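Local atomic coordinates of sesquisabinene B synthase 2 (Santalum album, PDB entry 6A2A), a protein that probably cyclises farnesyl diphosphate to the sesquiterpene sesquisabinene B, with the help of magnesium or manganese ions. Residues L164-A169 / R184-S189. Numbering follows the deposited sequence.
Sequences LSLYEA and RTFATS
Tyr167 and Ala187 mark the place where two helical segments, 164-169 and 184-189, come together, their CA atoms 5.3 Å apart. The segment axes approach to 8.6 Å with an angle of 137° between their N-to-C directions, antiparallel in sense but clearly inclined. Alanine suits this spot because its lone methyl points at the other helix and asks for little room: Ala187 CB rests 3.8 Å from Tyr167 CB. Beside it, Leu166 CD2 reaches Ala187 CB and the edge of the Phe186 ring, 4.4 Å from Phe186 CD2. Helices 160-170 and 178-192 are successive members of the mainly alpha-helical N-terminal domain of this plant terpene synthase, away from the metal-binding residues. With CG anti to the backbone N (chi1 172°), the Tyr167 ring lies across the Thr188 side chain, one edge turned to it, and its hydroxyl is hydrogen-bonded to Ala210 O in helix 201-212. Thr188 OG1 lies in the ring plane, 3.3 Å from Tyr167 CE1. Its hydroxyl donates to Arg184 O (2.6 Å from OG1), approaching one face of the carbonyl plane while Thr188 N approaches the other, so threonine meets the aromatic edge with its polar group already paired. A valine here would probably leave Arg184 O without its second donor and put a methyl against the tyrosine edge.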
loop_
_atom_site.group_PDB
_atom_site.type_symbol
_atom_site.label_atom_id
_atom_site.label_comp_id
_atom_site.label_asym_id
_atom_site.label_seq_id
_atom_site.Cartn_x
_atom_site.Cartn_y
_atom_site.Cartn_z
ATOM N N LEU A 164 -1.798 48.127 -5.904
ATOM C CA LEU A 164 -1.663 46.654 -5.742
ATOM C C LEU A 164 -3.058 46.050 -5.642
ATOM O O LEU A 164 -3.318 44.982 -6.222
ATOM C CB LEU A 164 -0.868 46.320 -4.474
ATOM C CG LEU A 164 -0.718 44.832 -4.136
ATOM C CD1 LEU A 164 0.004 44.116 -5.276
ATOM C CD2 LEU A 164 0.050 44.623 -2.847
ATOM N N SER A 165 -3.972 46.698 -4.926
ATOM C CA SER A 165 -5.311 46.080 -4.826
ATOM C C SER A 165 -6.017 46.088 -6.196
ATOM O O SER A 165 -6.684 45.073 -6.590
ATOM C CB SER A 165 -6.117 46.783 -3.775
ATOM O OG SER A 165 -5.620 46.500 -2.485
ATOM N N LEU A 166 -5.830 47.112 -6.985
ATOM C CA LEU A 166 -6.422 47.175 -8.323
ATOM C C LEU A 166 -5.849 46.071 -9.218
ATOM O O LEU A 166 -6.575 45.383 -9.950
ATOM C CB LEU A 166 -6.112 48.534 -8.938
ATOM C CG LEU A 166 -6.611 48.784 -10.357
ATOM C CD1 LEU A 166 -8.123 48.705 -10.399
ATOM C CD2 LEU A 166 -6.142 50.120 -10.858
ATOM N N TYR A 167 -4.513 45.950 -9.176
ATOM C CA TYR A 167 -3.817 44.894 -9.896
ATOM C C TYR A 167 -4.452 43.558 -9.535
ATOM O O TYR A 167 -4.778 42.801 -10.459
ATOM C CB TYR A 167 -2.326 44.872 -9.556
ATOM C CG TYR A 167 -1.558 43.689 -10.111
ATOM C CD1 TYR A 167 -0.987 43.741 -11.370
ATOM C CD2 TYR A 167 -1.288 42.606 -9.319
ATOM C CE1 TYR A 167 -0.189 42.713 -11.853
ATOM C CE2 TYR A 167 -0.555 41.530 -9.804
ATOM C CZ TYR A 167 0.047 41.613 -11.054
ATOM O OH TYR A 167 0.806 40.550 -11.486
ATOM N N GLU A 168 -4.561 43.212 -8.260
ATOM C CA GLU A 168 -5.013 41.925 -7.859
ATOM C C GLU A 168 -6.477 41.716 -8.302
ATOM O O GLU A 168 -6.861 40.630 -8.713
ATOM C CB GLU A 168 -4.951 41.719 -6.361
ATOM C CG GLU A 168 -3.535 41.732 -5.795
ATOM C CD GLU A 168 -2.691 40.490 -6.084
ATOM O OE1 GLU A 168 -3.007 39.738 -7.066
ATOM O OE2 GLU A 168 -1.749 40.225 -5.286
ATOM N N ALA A 169 -7.275 42.775 -8.197
ATOM C CA ALA A 169 -8.712 42.698 -8.564
ATOM C C ALA A 169 -8.928 42.446 -10.061
ATOM O O ALA A 169 -9.926 41.735 -10.421
ATOM C CB ALA A 169 -9.407 43.984 -8.144
ATOM N N ARG A 184 -5.377 46.337 -15.342
ATOM C CA ARG A 184 -4.193 45.459 -15.282
ATOM C C ARG A 184 -2.972 46.110 -15.928
ATOM O O ARG A 184 -1.868 46.118 -15.324
ATOM C CB ARG A 184 -4.470 44.099 -15.940
ATOM C CG ARG A 184 -3.242 43.199 -15.978
ATOM C CD ARG A 184 -3.413 41.915 -16.799
ATOM N NE ARG A 184 -3.557 42.263 -18.204
ATOM C CZ ARG A 184 -2.549 42.520 -19.019
ATOM N NH1 ARG A 184 -1.303 42.457 -18.583
ATOM N NH2 ARG A 184 -2.780 42.842 -20.285
ATOM N N THR A 185 -3.097 46.668 -17.131
ATOM C CA THR A 185 -1.994 47.254 -17.828
ATOM C C THR A 185 -1.464 48.462 -17.019
ATOM O O THR A 185 -0.268 48.589 -16.859
ATOM C CB THR A 185 -2.404 47.696 -19.251
ATOM O OG1 THR A 185 -2.789 46.514 -19.965
ATOM C CG2 THR A 185 -1.281 48.356 -20.020
ATOM N N PHE A 186 -2.360 49.259 -16.488
ATOM C CA PHE A 186 -1.977 50.487 -15.779
ATOM C C PHE A 186 -1.273 50.106 -14.466
ATOM O O PHE A 186 -0.166 50.571 -14.261
ATOM C CB PHE A 186 -3.207 51.334 -15.487
ATOM C CG PHE A 186 -2.944 52.534 -14.623
ATOM C CD1 PHE A 186 -2.384 53.675 -15.174
ATOM C CD2 PHE A 186 -3.303 52.517 -13.300
ATOM C CE1 PHE A 186 -2.174 54.792 -14.377
ATOM C CE2 PHE A 186 -3.116 53.640 -12.517
ATOM C CZ PHE A 186 -2.551 54.767 -13.069
ATOM N N ALA A 187 -1.904 49.261 -13.677
ATOM C CA ALA A 187 -1.373 48.874 -12.337
ATOM C C ALA A 187 -0.048 48.131 -12.483
ATOM O O ALA A 187 0.913 48.414 -11.686
ATOM C CB ALA A 187 -2.340 48.055 -11.560
ATOM N N THR A 188 0.064 47.228 -13.477
ATOM C CA THR A 188 1.309 46.517 -13.733
ATOM C C THR A 188 2.434 47.508 -14.019
ATOM O O THR A 188 3.544 47.408 -13.475
ATOM C CB THR A 188 1.200 45.479 -14.873
ATOM O OG1 THR A 188 0.141 44.567 -14.593
ATOM C CG2 THR A 188 2.481 44.689 -15.052
ATOM N N SER A 189 2.179 48.447 -14.931
ATOM C CA SER A 189 3.185 49.386 -15.366
ATOM C C SER A 189 3.630 50.258 -14.187
ATOM O O SER A 189 4.828 50.453 -13.954
ATOM C CB SER A 189 2.664 50.260 -16.513
ATOM O OG SER A 189 3.631 51.275 -16.794
#